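Local coordinates for dual specificity protein phosphatase 12 (Homo sapiens, PDB 4KI9) that removes phosphate groups from phosphotyrosine and from phosphoserine or phosphothreonine residues of proteins, at residues I27-T32 and R83-H88; A56-E61 and E130-Q135; I99-L104 and K114-L119. The protein carries 2 engineered substitutions. All coordinates share one frame; numbering follows the deposited sequence.

Contact 1 of 3, residues I27-T32 and R83-H88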
ATOM      1  N   ILE A  27      13.343 -11.061  -0.063  1.00 26.91           N
ATOM      2  CA  ILE A  27      12.819  -9.691  -0.015  1.00 26.78           C
ATOM      3  C   ILE A  27      13.924  -8.692   0.344  1.00 26.78           C
ATOM      4  O   ILE A  27      14.605  -8.851   1.349  1.00 26.04           O
ATOM      5  CB  ILE A  27      11.639  -9.591   0.949  1.00 26.59           C
ATOM      6  CG1 ILE A  27      10.425 -10.291   0.329  1.00 26.99           C
ATOM      7  CG2 ILE A  27      11.300  -8.121   1.272  1.00 27.36           C
ATOM      8  CD1 ILE A  27       9.318 -10.510   1.284  1.00 28.71           C
ATOM      9  N   THR A  28      14.123  -7.680  -0.499  1.00 22.90           N
ATOM     10  CA  THR A  28      15.151  -6.681  -0.234  1.00 21.24           C
ATOM     11  C   THR A  28      14.599  -5.264  -0.315  1.00 22.07           C
ATOM     12  O   THR A  28      15.359  -4.299  -0.295  1.00 21.46           O
ATOM     13  CB  THR A  28      16.353  -6.803  -1.182  1.00 20.89           C
ATOM     14  OG1 THR A  28      15.911  -6.663  -2.541  1.00 25.22           O
ATOM     15  CG2 THR A  28      17.061  -8.147  -0.990  1.00 21.95           C
ATOM     16  N   ALA A  29      13.277  -5.149  -0.403  1.00 21.67           N
ATOM     17  CA  ALA A  29      12.613  -3.850  -0.375  1.00 16.62           C
ATOM     18  C   ALA A  29      11.389  -3.938   0.521  1.00 22.22           C
ATOM     19  O   ALA A  29      10.538  -4.807   0.340  1.00 20.88           O
ATOM     20  CB  ALA A  29      12.237  -3.395  -1.780  1.00 14.87           C
ATOM     21  N   VAL A  30      11.304  -3.050   1.507  1.00 20.54           N
ATOM     22  CA  VAL A  30      10.222  -3.127   2.476  1.00 21.11           C
ATOM     23  C   VAL A  30       9.541  -1.787   2.632  1.00 21.77           C
ATOM     24  O   VAL A  30      10.186  -0.790   2.969  1.00 19.76           O
ATOM     25  CB  VAL A  30      10.723  -3.617   3.858  1.00 22.53           C
ATOM     26  CG1 VAL A  30       9.578  -3.585   4.879  1.00 20.42           C
ATOM     27  CG2 VAL A  30      11.309  -5.029   3.751  1.00 23.76           C
ATOM     28  N   LEU A  31       8.242  -1.762   2.358  1.00 15.73           N
ATOM     29  CA  LEU A  31       7.451  -0.565   2.570  1.00 19.44           C
ATOM     30  C   LEU A  31       6.659  -0.776   3.841  1.00 21.16           C
ATOM     31  O   LEU A  31       5.789  -1.645   3.908  1.00 19.49           O
ATOM     32  CB  LEU A  31       6.500  -0.314   1.397  1.00 15.66           C
ATOM     33  CG  LEU A  31       5.834   1.075   1.336  1.00 19.25           C
ATOM     34  CD1 LEU A  31       5.279   1.289  -0.067  1.00 21.03           C
ATOM     35  CD2 LEU A  31       4.698   1.244   2.345  1.00 18.65           C
ATOM     36  N   THR A  32       6.978   0.025   4.846  1.00 21.17           N
ATOM     37  CA  THR A  32       6.243   0.040   6.103  1.00 20.95           C
ATOM     38  C   THR A  32       5.195   1.156   6.072  1.00 22.31           C
ATOM     39  O   THR A  32       5.524   2.326   5.883  1.00 18.61           O
ATOM     40  CB  THR A  32       7.196   0.282   7.286  1.00 21.24           C
ATOM     41  OG1 THR A  32       8.218  -0.730   7.300  1.00 24.85           O
ATOM     42  CG2 THR A  32       6.439   0.290   8.609  1.00 24.97           C
ATOM     43  N   ARG A  83      13.643  -6.817  -7.663  1.00 24.73           N
ATOM     44  CA  ARG A  83      13.674  -7.017  -6.212  1.00 24.45           C
ATOM     45  C   ARG A  83      12.316  -7.503  -5.700  1.00 25.29           C
ATOM     46  O   ARG A  83      11.268  -7.051  -6.175  1.00 27.65           O
ATOM     47  CB  ARG A  83      14.070  -5.718  -5.490  1.00 21.00           C
ATOM     48  CG  ARG A  83      15.424  -5.185  -5.910  1.00 25.77           C
ATOM     49  CD  ARG A  83      15.764  -3.828  -5.285  1.00 25.15           C
ATOM     50  NE  ARG A  83      16.999  -3.330  -5.886  1.00 38.38           N
ATOM     51  CZ  ARG A  83      17.120  -2.188  -6.561  1.00 40.34           C
ATOM     52  NH1 ARG A  83      18.297  -1.861  -7.081  1.00 44.63           N
ATOM     53  NH2 ARG A  83      16.086  -1.370  -6.707  1.00 39.24           N
ATOM     54  N   ALA A  84      12.325  -8.430  -4.744  1.00 24.33           N
ATOM     55  CA  ALA A  84      11.079  -8.822  -4.070  1.00 24.19           C
ATOM     56  C   ALA A  84      10.725  -7.804  -2.996  1.00 22.86           C
ATOM     57  O   ALA A  84      11.600  -7.336  -2.252  1.00 24.09           O
ATOM     58  CB  ALA A  84      11.191 -10.209  -3.461  1.00 19.56           C
ATOM     59  N   VAL A  85       9.437  -7.486  -2.908  1.00 18.03           N
ATOM     60  CA  VAL A  85       8.945  -6.410  -2.056  1.00 20.43           C
ATOM     61  C   VAL A  85       7.966  -6.908  -0.985  1.00 25.75           C
ATOM     62  O   VAL A  85       7.078  -7.714  -1.268  1.00 27.70           O
ATOM     63  CB  VAL A  85       8.206  -5.354  -2.917  1.00 23.65           C
ATOM     64  CG1 VAL A  85       7.551  -4.294  -2.041  1.00 21.92           C
ATOM     65  CG2 VAL A  85       9.157  -4.718  -3.889  1.00 21.98           C
ATOM     66  N   LEU A  86       8.135  -6.424   0.243  1.00 17.47           N
ATOM     67  CA  LEU A  86       7.144  -6.628   1.299  1.00 17.75           C
ATOM     68  C   LEU A  86       6.483  -5.296   1.623  1.00 21.07           C
ATOM     69  O   LEU A  86       7.170  -4.299   1.851  1.00 20.89           O
ATOM     70  CB  LEU A  86       7.816  -7.175   2.562  1.00 19.57           C
ATOM     71  CG  LEU A  86       6.895  -7.246   3.797  1.00 28.29           C
ATOM     72  CD1 LEU A  86       5.722  -8.216   3.582  1.00 28.70           C
ATOM     73  CD2 LEU A  86       7.675  -7.606   5.061  1.00 28.86           C
ATOM     74  N   VAL A  87       5.154  -5.271   1.624  1.00 18.29           N
ATOM     75  CA  VAL A  87       4.411  -4.109   2.120  1.00 21.13           C
ATOM     76  C   VAL A  87       3.736  -4.554   3.398  1.00 23.72           C
ATOM     77  O   VAL A  87       2.960  -5.518   3.386  1.00 24.74           O
ATOM     78  CB  VAL A  87       3.302  -3.656   1.145  1.00 20.40           C
ATOM     79  CG1 VAL A  87       2.528  -2.483   1.746  1.00 20.37           C
ATOM     80  CG2 VAL A  87       3.892  -3.276  -0.204  1.00 21.89           C
ATOM     81  N   HIS A  88       4.033  -3.903   4.513  1.00 22.02           N
ATOM     82  CA  HIS A  88       3.423  -4.340   5.772  1.00 23.72           C
ATOM     83  C   HIS A  88       2.858  -3.205   6.612  1.00 27.76           C
ATOM     84  O   HIS A  88       3.349  -2.070   6.571  1.00 22.09           O
ATOM     85  CB  HIS A  88       4.417  -5.150   6.616  1.00 30.10           C
ATOM     86  CG  HIS A  88       5.389  -4.302   7.377  1.00 30.59           C
ATOM     87  ND1 HIS A  88       5.186  -3.939   8.687  1.00 25.50           N
ATOM     88  CD2 HIS A  88       6.564  -3.737   7.006  1.00 31.64           C
ATOM     89  CE1 HIS A  88       6.197  -3.191   9.098  1.00 30.53           C
ATOM     90  NE2 HIS A  88       7.047  -3.054   8.098  1.00 30.72           N
TER
HETATM   91  O   HOH W   1      14.967  -9.042  -3.901  1.00 28.21           O

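Contact 2 of 3, residues A56-E61 and E130-Q135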
ATOM      1  N   ALA A  56       1.375   6.469   9.176  1.00 21.40           N
ATOM      2  CA  ALA A  56      -0.067   6.505   9.014  1.00 23.16           C
ATOM      3  C   ALA A  56      -0.737   5.679  10.098  1.00 27.96           C
ATOM      4  O   ALA A  56      -0.286   4.581  10.428  1.00 27.89           O
ATOM      5  CB  ALA A  56      -0.456   5.976   7.650  1.00 20.75           C
ATOM      6  N   LEU A  57      -1.816   6.219  10.647  1.00 26.09           N
ATOM      7  CA  LEU A  57      -2.655   5.474  11.562  1.00 25.52           C
ATOM      8  C   LEU A  57      -3.760   4.802  10.759  1.00 32.14           C
ATOM      9  O   LEU A  57      -4.138   5.273   9.674  1.00 28.87           O
ATOM     10  CB  LEU A  57      -3.259   6.407  12.609  1.00 30.21           C
ATOM     11  CG  LEU A  57      -2.301   7.146  13.553  1.00 34.56           C
ATOM     12  CD1 LEU A  57      -3.056   8.188  14.371  1.00 37.92           C
ATOM     13  CD2 LEU A  57      -1.588   6.176  14.478  1.00 36.51           C
ATOM     14  N   ASP A  58      -4.268   3.691  11.278  1.00 29.14           N
ATOM     15  CA  ASP A  58      -5.350   2.986  10.611  1.00 28.14           C
ATOM     16  C   ASP A  58      -6.693   3.634  10.936  1.00 31.97           C
ATOM     17  O   ASP A  58      -7.533   3.033  11.614  1.00 33.21           O
ATOM     18  CB  ASP A  58      -5.375   1.515  11.018  1.00 28.88           C
ATOM     19  CG  ASP A  58      -6.344   0.708  10.184  1.00 36.29           C
ATOM     20  OD1 ASP A  58      -6.786   1.210   9.122  1.00 33.30           O
ATOM     21  OD2 ASP A  58      -6.656  -0.428  10.585  1.00 37.87           O
ATOM     22  N   LYS A  59      -6.887   4.862  10.465  1.00 32.18           N
ATOM     23  CA  LYS A  59      -8.132   5.596  10.723  1.00 31.16           C
ATOM     24  C   LYS A  59      -8.669   6.153   9.412  1.00 25.66           C
ATOM     25  O   LYS A  59      -7.888   6.490   8.522  1.00 24.15           O
ATOM     26  CB  LYS A  59      -7.883   6.743  11.705  1.00 30.63           C
ATOM     27  CG  LYS A  59      -7.406   6.307  13.085  1.00 44.29           C
ATOM     28  CD  LYS A  59      -7.189   7.506  14.004  1.00 54.21           C
ATOM     29  CE  LYS A  59      -6.815   7.076  15.427  1.00 62.73           C
ATOM     30  NZ  LYS A  59      -6.410   8.230  16.299  1.00 59.41           N
ATOM     31  N   PRO A  60     -10.002   6.251   9.283  1.00 32.03           N
ATOM     32  CA  PRO A  60     -10.627   6.847   8.096  1.00 26.99           C
ATOM     33  C   PRO A  60     -10.140   8.260   7.854  1.00 28.12           C
ATOM     34  O   PRO A  60     -10.072   8.684   6.695  1.00 32.10           O
ATOM     35  CB  PRO A  60     -12.120   6.865   8.458  1.00 32.77           C
ATOM     36  CG  PRO A  60     -12.275   5.755   9.430  1.00 38.42           C
ATOM     37  CD  PRO A  60     -11.006   5.729  10.234  1.00 36.59           C
ATOM     38  N   GLU A  61      -9.800   8.978   8.925  1.00 24.03           N
ATOM     39  CA  GLU A  61      -9.327  10.357   8.789  1.00 32.71           C
ATOM     40  C   GLU A  61      -7.895  10.420   8.270  1.00 30.77           C
ATOM     41  O   GLU A  61      -7.436  11.485   7.855  1.00 31.36           O
ATOM     42  CB  GLU A  61      -9.406  11.132  10.108  1.00 37.92           C
ATOM     43  CG  GLU A  61     -10.613  10.817  10.963  1.00 48.12           C
ATOM     44  CD  GLU A  61     -10.353   9.640  11.875  1.00 53.70           C
ATOM     45  OE1 GLU A  61      -9.536   9.783  12.813  1.00 61.32           O
ATOM     46  OE2 GLU A  61     -10.942   8.567  11.637  1.00 47.78           O
ATOM     47  N   GLU A 130     -12.983   2.288   5.881  1.00 27.09           N
ATOM     48  CA  GLU A 130     -13.890   2.887   4.924  1.00 31.48           C
ATOM     49  C   GLU A 130     -13.339   4.155   4.305  1.00 25.97           C
ATOM     50  O   GLU A 130     -13.641   4.468   3.154  1.00 33.14           O
ATOM     51  CB  GLU A 130     -15.240   3.163   5.608  1.00 34.59           C
ATOM     52  CG  GLU A 130     -15.145   3.946   6.934  1.00 54.75           C
ATOM     53  CD  GLU A 130     -14.633   3.117   8.128  1.00 68.02           C
ATOM     54  OE1 GLU A 130     -14.619   3.654   9.259  1.00 75.90           O
ATOM     55  OE2 GLU A 130     -14.238   1.941   7.943  1.00 63.60           O
ATOM     56  N   GLY A 131     -12.548   4.890   5.079  1.00 31.44           N
ATOM     57  CA  GLY A 131     -11.823   6.043   4.566  1.00 30.26           C
ATOM     58  C   GLY A 131     -10.849   5.687   3.447  1.00 29.91           C
ATOM     59  O   GLY A 131     -10.760   6.396   2.443  1.00 23.67           O
ATOM     60  N   PHE A 132     -10.115   4.593   3.614  1.00 30.31           N
ATOM     61  CA  PHE A 132      -9.173   4.160   2.587  1.00 28.38           C
ATOM     62  C   PHE A 132      -9.898   3.750   1.297  1.00 26.37           C
ATOM     63  O   PHE A 132      -9.435   4.050   0.197  1.00 22.72           O
ATOM     64  CB  PHE A 132      -8.247   3.043   3.099  1.00 23.83           C
ATOM     65  CG  PHE A 132      -7.327   3.471   4.224  1.00 24.36           C
ATOM     66  CD1 PHE A 132      -7.087   4.814   4.480  1.00 19.30           C
ATOM     67  CD2 PHE A 132      -6.712   2.525   5.032  1.00 25.79           C
ATOM     68  CE1 PHE A 132      -6.244   5.212   5.513  1.00 21.70           C
ATOM     69  CE2 PHE A 132      -5.866   2.906   6.068  1.00 24.74           C
ATOM     70  CZ  PHE A 132      -5.632   4.256   6.311  1.00 29.26           C
ATOM     71  N   GLU A 133     -11.042   3.071   1.432  1.00 21.06           N
ATOM     72  CA  GLU A 133     -11.862   2.731   0.273  1.00 24.66           C
ATOM     73  C   GLU A 133     -12.229   3.967  -0.537  1.00 25.17           C
ATOM     74  O   GLU A 133     -12.086   3.977  -1.752  1.00 26.77           O
ATOM     75  CB  GLU A 133     -13.172   2.043   0.702  1.00 28.45           C
ATOM     76  CG  GLU A 133     -13.017   0.595   1.089  1.00 33.69           C
ATOM     77  CD  GLU A 133     -14.344  -0.149   1.056  1.00 46.08           C
ATOM     78  OE1 GLU A 133     -15.376   0.503   0.789  1.00 50.41           O
ATOM     79  OE2 GLU A 133     -14.349  -1.378   1.286  1.00 48.03           O
ATOM     80  N   TRP A 134     -12.724   4.994   0.147  1.00 25.52           N
ATOM     81  CA  TRP A 134     -13.110   6.245  -0.501  1.00 29.00           C
ATOM     82  C   TRP A 134     -11.907   6.908  -1.189  1.00 23.79           C
ATOM     83  O   TRP A 134     -11.994   7.359  -2.336  1.00 24.90           O
ATOM     84  CB  TRP A 134     -13.750   7.180   0.530  1.00 29.62           C
ATOM     85  CG  TRP A 134     -13.966   8.585   0.071  1.00 30.39           C
ATOM     86  CD1 TRP A 134     -13.338   9.713   0.538  1.00 33.83           C
ATOM     87  CD2 TRP A 134     -14.877   9.023  -0.940  1.00 31.44           C
ATOM     88  NE1 TRP A 134     -13.813  10.822  -0.123  1.00 38.12           N
ATOM     89  CE2 TRP A 134     -14.753  10.424  -1.036  1.00 35.46           C
ATOM     90  CE3 TRP A 134     -15.788   8.365  -1.772  1.00 41.56           C
ATOM     91  CZ2 TRP A 134     -15.508  11.178  -1.933  1.00 47.68           C
ATOM     92  CZ3 TRP A 134     -16.535   9.115  -2.666  1.00 49.02           C
ATOM     93  CH2 TRP A 134     -16.391  10.508  -2.739  1.00 47.09           C
ATOM     94  N   GLN A 135     -10.779   6.941  -0.495  1.00 22.45           N
ATOM     95  CA  GLN A 135      -9.546   7.498  -1.065  1.00 17.59           C
ATOM     96  C   GLN A 135      -9.108   6.789  -2.336  1.00 18.53           C
ATOM     97  O   GLN A 135      -8.676   7.430  -3.288  1.00 24.24           O
ATOM     98  CB  GLN A 135      -8.413   7.513  -0.015  1.00 16.61           C
ATOM     99  CG  GLN A 135      -8.651   8.574   1.073  1.00 19.49           C
ATOM    100  CD  GLN A 135      -7.767   8.383   2.289  1.00 25.57           C
ATOM    101  OE1 GLN A 135      -6.566   8.121   2.172  1.00 25.15           O
ATOM    102  NE2 GLN A 135      -8.359   8.508   3.468  1.00 24.39           N
TER
HETATM  103  O   HOH W   2     -10.904   9.694   4.325  1.00 23.91           O

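Contact 3 of 3, residues I99-L104 and K114-L119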
ATOM      1  N   ILE A  99      -2.454   0.012   0.271  1.00 18.37           N
ATOM      2  CA  ILE A  99      -1.282   0.285  -0.564  1.00 21.52           C
ATOM      3  C   ILE A  99      -1.165  -0.729  -1.696  1.00 19.81           C
ATOM      4  O   ILE A  99      -0.921  -0.366  -2.846  1.00 18.29           O
ATOM      5  CB  ILE A  99       0.029   0.284   0.263  1.00 20.58           C
ATOM      6  CG1 ILE A  99       0.033   1.438   1.267  1.00 26.55           C
ATOM      7  CG2 ILE A  99       1.258   0.379  -0.641  1.00 16.98           C
ATOM      8  CD1 ILE A  99      -0.190   2.815   0.647  1.00 28.58           C
ATOM      9  N   ILE A 100      -1.314  -2.008  -1.372  1.00 21.09           N
ATOM     10  CA  ILE A 100      -1.254  -3.044  -2.407  1.00 21.28           C
ATOM     11  C   ILE A 100      -2.326  -2.811  -3.466  1.00 25.60           C
ATOM     12  O   ILE A 100      -2.057  -2.885  -4.670  1.00 22.09           O
ATOM     13  CB  ILE A 100      -1.441  -4.449  -1.802  1.00 25.32           C
ATOM     14  CG1 ILE A 100      -0.253  -4.788  -0.909  1.00 21.46           C
ATOM     15  CG2 ILE A 100      -1.570  -5.497  -2.908  1.00 26.37           C
ATOM     16  CD1 ILE A 100       1.051  -4.911  -1.688  1.00 24.88           C
ATOM     17  N   THR A 101      -3.542  -2.516  -3.008  1.00 26.66           N
ATOM     18  CA  THR A 101      -4.651  -2.267  -3.920  1.00 24.62           C
ATOM     19  C   THR A 101      -4.317  -1.104  -4.854  1.00 21.79           C
ATOM     20  O   THR A 101      -4.530  -1.195  -6.069  1.00 23.43           O
ATOM     21  CB  THR A 101      -5.969  -2.012  -3.170  1.00 24.61           C
ATOM     22  OG1 THR A 101      -6.236  -3.114  -2.288  1.00 26.14           O
ATOM     23  CG2 THR A 101      -7.147  -1.871  -4.162  1.00 23.64           C
ATOM     24  N   ALA A 102      -3.752  -0.032  -4.297  1.00 16.60           N
ATOM     25  CA  ALA A 102      -3.394   1.122  -5.109  1.00 20.92           C
ATOM     26  C   ALA A 102      -2.367   0.727  -6.167  1.00 16.08           C
ATOM     27  O   ALA A 102      -2.432   1.164  -7.321  1.00 19.01           O
ATOM     28  CB  ALA A 102      -2.862   2.254  -4.233  1.00 19.81           C
ATOM     29  N   PHE A 103      -1.418  -0.106  -5.778  1.00 16.65           N
ATOM     30  CA  PHE A 103      -0.398  -0.564  -6.723  1.00 19.70           C
ATOM     31  C   PHE A 103      -1.006  -1.381  -7.863  1.00 19.91           C
ATOM     32  O   PHE A 103      -0.671  -1.200  -9.033  1.00 19.22           O
ATOM     33  CB  PHE A 103       0.629  -1.417  -5.991  1.00 18.35           C
ATOM     34  CG  PHE A 103       1.637  -2.049  -6.905  1.00 22.72           C
ATOM     35  CD1 PHE A 103       2.766  -1.337  -7.307  1.00 15.42           C
ATOM     36  CD2 PHE A 103       1.455  -3.346  -7.366  1.00 21.70           C
ATOM     37  CE1 PHE A 103       3.696  -1.920  -8.148  1.00 18.66           C
ATOM     38  CE2 PHE A 103       2.366  -3.924  -8.211  1.00 24.34           C
ATOM     39  CZ  PHE A 103       3.495  -3.213  -8.601  1.00 23.91           C
ATOM     40  N   LEU A 104      -1.891  -2.300  -7.507  1.00 22.47           N
ATOM     41  CA  LEU A 104      -2.594  -3.100  -8.498  1.00 25.00           C
ATOM     42  C   LEU A 104      -3.421  -2.195  -9.397  1.00 26.14           C
ATOM     43  O   LEU A 104      -3.402  -2.351 -10.606  1.00 26.39           O
ATOM     44  CB  LEU A 104      -3.486  -4.142  -7.823  1.00 24.95           C
ATOM     45  CG  LEU A 104      -2.765  -5.262  -7.080  1.00 28.92           C
ATOM     46  CD1 LEU A 104      -3.762  -6.247  -6.473  1.00 28.69           C
ATOM     47  CD2 LEU A 104      -1.771  -5.987  -8.019  1.00 30.43           C
ATOM     48  N   LYS A 114     -12.366  -3.908  -8.696  1.00 30.09           N
ATOM     49  CA  LYS A 114     -11.716  -5.077  -9.287  1.00 36.03           C
ATOM     50  C   LYS A 114     -10.391  -5.441  -8.603  1.00 34.19           C
ATOM     51  O   LYS A 114     -10.119  -6.611  -8.356  1.00 37.33           O
ATOM     52  CB  LYS A 114     -11.519  -4.888 -10.799  1.00 33.99           C
ATOM     53  CG  LYS A 114     -12.810  -5.045 -11.605  1.00 49.40           C
ATOM     54  CD  LYS A 114     -12.629  -4.517 -13.018  1.00 62.78           C
ATOM     55  CE  LYS A 114     -13.952  -4.384 -13.747  1.00 72.06           C
ATOM     56  NZ  LYS A 114     -13.851  -3.404 -14.870  1.00 74.72           N
ATOM     57  N   ALA A 115      -9.572  -4.442  -8.293  1.00 35.80           N
ATOM     58  CA  ALA A 115      -8.288  -4.696  -7.639  1.00 30.64           C
ATOM     59  C   ALA A 115      -8.493  -5.232  -6.229  1.00 33.48           C
ATOM     60  O   ALA A 115      -7.848  -6.186  -5.824  1.00 33.60           O
ATOM     61  CB  ALA A 115      -7.442  -3.430  -7.603  1.00 27.77           C
ATOM     62  N   TYR A 116      -9.411  -4.619  -5.491  1.00 28.65           N
ATOM     63  CA  TYR A 116      -9.645  -4.986  -4.106  1.00 29.26           C
ATOM     64  C   TYR A 116     -10.237  -6.401  -4.048  1.00 40.05           C
ATOM     65  O   TYR A 116      -9.939  -7.176  -3.139  1.00 39.67           O
ATOM     66  CB  TYR A 116     -10.596  -3.973  -3.471  1.00 30.60           C
ATOM     67  CG  TYR A 116     -10.731  -4.059  -1.972  1.00 33.70           C
ATOM     68  CD1 TYR A 116      -9.724  -4.610  -1.184  1.00 36.38           C
ATOM     69  CD2 TYR A 116     -11.875  -3.600  -1.343  1.00 38.33           C
ATOM     70  CE1 TYR A 116      -9.863  -4.683   0.203  1.00 36.27           C
ATOM     71  CE2 TYR A 116     -12.020  -3.669   0.027  1.00 37.59           C
ATOM     72  CZ  TYR A 116     -11.012  -4.209   0.795  1.00 33.07           C
ATOM     73  OH  TYR A 116     -11.186  -4.272   2.157  1.00 39.67           O
ATOM     74  N   GLU A 117     -11.066  -6.731  -5.035  1.00 44.20           N
ATOM     75  CA  GLU A 117     -11.667  -8.061  -5.133  1.00 49.10           C
ATOM     76  C   GLU A 117     -10.582  -9.134  -5.241  1.00 48.93           C
ATOM     77  O   GLU A 117     -10.686 -10.202  -4.637  1.00 46.66           O
ATOM     78  CB  GLU A 117     -12.614  -8.115  -6.335  1.00 56.86           C
ATOM     79  CG  GLU A 117     -13.196  -9.477  -6.653  1.00 65.81           C
ATOM     80  CD  GLU A 117     -13.880  -9.490  -8.007  1.00 77.72           C
ATOM     81  OE1 GLU A 117     -14.627  -8.533  -8.308  1.00 80.50           O
ATOM     82  OE2 GLU A 117     -13.658 -10.447  -8.779  1.00 85.39           O
ATOM     83  N   LYS A 118      -9.525  -8.830  -5.990  1.00 48.89           N
ATOM     84  CA  LYS A 118      -8.400  -9.743  -6.134  1.00 44.40           C
ATOM     85  C   LYS A 118      -7.713 -10.016  -4.804  1.00 45.82           C
ATOM     86  O   LYS A 118      -7.360 -11.153  -4.502  1.00 49.96           O
ATOM     87  CB  LYS A 118      -7.382  -9.194  -7.131  1.00 46.80           C
ATOM     88  CG  LYS A 118      -7.740  -9.433  -8.581  1.00 51.99           C
ATOM     89  CD  LYS A 118      -6.674  -8.857  -9.509  1.00 53.24           C
ATOM     90  CE  LYS A 118      -6.909  -9.297 -10.948  1.00 59.26           C
ATOM     91  NZ  LYS A 118      -6.153  -8.477 -11.939  1.00 60.61           N
ATOM     92  N   LEU A 119      -7.516  -8.968  -4.012  1.00 43.88           N
ATOM     93  CA  LEU A 119      -6.884  -9.114  -2.707  1.00 38.22           C
ATOM     94  C   LEU A 119      -7.753  -9.896  -1.736  1.00 36.56           C
ATOM     95  O   LEU A 119      -7.251 -10.686  -0.935  1.00 40.20           O
ATOM     96  CB  LEU A 119      -6.596  -7.745  -2.098  1.00 40.41           C
ATOM     97  CG  LEU A 119      -5.177  -7.212  -2.234  1.00 40.99           C
ATOM     98  CD1 LEU A 119      -4.996  -6.027  -1.311  1.00 40.23           C
ATOM     99  CD2 LEU A 119      -4.180  -8.305  -1.911  1.00 41.13           C
TER

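Contact 1 of 3, residues I27-T32 and R83-H88
Ala84 O is gripped by two successive amides of the neighbouring strand. Thr28 N donates to it at 3.1 Å, while Ala29 N adds a weak, bent bond to the same oxygen at 3.3 Å. A water next to this pair joins Thr28 OG1 to Ala84 N. From Ala29 onward the pairing is regular and parallel, with the strand axes 19° apart. Leu86 N bonds to Ala29 O at 2.9 Å, Leu31 N to Leu86 O at 2.8 Å, and His88 N to Leu31 O at 2.9 Å; N-H...O angles of 162° or more show that all three are nearly straight. Beside this ladder, Thr32 and His88 lie side by side and point the same way. A 2.7 Å hydrogen bond joins Thr32 OG1 to His88 NE2, and either could be the donor; the hydroxyl approaches the imidazole obliquely. Val30 CG1 meets the edge of the His88 ring, 3.7 Å from CD2. At the start of the strand, Ile27 CG2 packs on Leu86 CB at 3.8 Å. His88 immediately precedes the engineered Ser89, at the position predicted to form the phosphocysteine intermediate, so the bond lies at the strand end that leads into the phosphate-binding loop. Helix 68-80 packs on the face bearing Ala29, Leu31, Val85 and Val87, where Val87 also meets helix 95-108. Helix 13-17 touches Leu86 and His88 on the other face, and strand 50-55 bonds to the far edge of strand 27-34.

Contact 2 of 3, residues A56-E61 and E130-Q135
Phe132 reaches from the first turn of helix 130-141 into the loop that follows strand 50-55, where Asp58 is the centre of an inverse gamma turn. The loop probably corresponds to the general-acid loop of dual specificity phosphatases, and here Asp58 lies about 3 Å from a bound phosphate ion, between nearest side-chain and ligand atoms. Three loop oxygens meet the far end of the ring. Leu57 O stands at the ring edge, near its plane, 3.8 Å from CZ of Phe132. Lys59 O approaches Phe132 CE1 obliquely at 3.7 Å. Asp58 OD1 comes within 3.6 Å of Phe132 CE2, and its carboxylate is turned only 22° from the ring plane. CG of Asp58 is anti to the backbone N (chi1 -171°), and the end of the side chain comes nearer the helix; OD1 is hydrogen-bonded by Ser94 OG and Asn129 ND2, two donors that hold this oxygen.

Farther along the loop, Pro60 crosses Glu130 obliquely, its CG 3.2 Å from Glu130 OE1. The backbones come together beside this pair, with Pro60 CA 3.8 Å from the CA of Gly131, a residue that has no side chain to intervene. Gln135 OE1 accepts from Leu64 N and Leu65 N, and its NE2 bonds to Thr62 O. A water bridges the two segments, donating to Pro60 O at 2.7 Å and accepting from Gln135 NE2 at 2.9 Å.

Contact 3 of 3, residues I99-L104 and K114-L119
Thr101 and Leu119 make the tight part of this helix-helix contact: Leu119 CD1 is pressed to 3.3 Å from Thr101 OG1, the side chains crossing at a slant. The same methyl also reaches Ile100 CG2 at 3.8 Å, where the two side chains meet at about a right angle. Leu119 has a chi1 of -99°, well off a staggered position, consistent with some strain in this fit. On its other branch Thr101 offers CG2, anti to the backbone N, to Ala115 CB at 3.8 Å and lies equally near Tyr116 N. Leu104 CB closes against the same Ala115 methyl at 4.0 Å. Thr101 and Ala115 lie where the helices come close, 8.8 Å between axes, with directions 127° apart, consistent with small side chains there.

The outer side is much looser. Lys118 has its nearest side-chain approach to the opposite helix at 4.7 Å, and the exposed Lys114 and Glu117 make no contact across. Inward, Ile100 meets strands 2-5 and 8-11, while Thr101 touches Leu136 of helix 130-141, so the crossing lies within the helical layer of the phosphatase domain.

No hydrogen bond spans the two helices. Thr101 OG1 is instead bonded to Val97 O one turn back in its own helix, and Tyr116 OH to Met128 N. With those polar groups satisfied elsewhere, the association rests on close fit, largely of apolar groups.

From the N terminus the chain lays down 27-32, then the loop 56-61, before 83-88 returns to 27-32 and closes contact 1 in the parallel part of the mixed sheet. Contact 2 is still open at that point, so the two cross. The chain leaves strand 84-88 through the phosphate-binding loop into helix 95-108 and turns back, and contact 3 closes at 114-119 over a short connection. Contact 3 is nested inside the long loop that contact 2 closes at 130-135. Val87 of contact 1 packs on Ile99 and Ile100 of contact 3, joining sheet to helices, while Tyr116 of contact 3 touches Glu133 of contact 2. Contacts 1 and 2 do not touch.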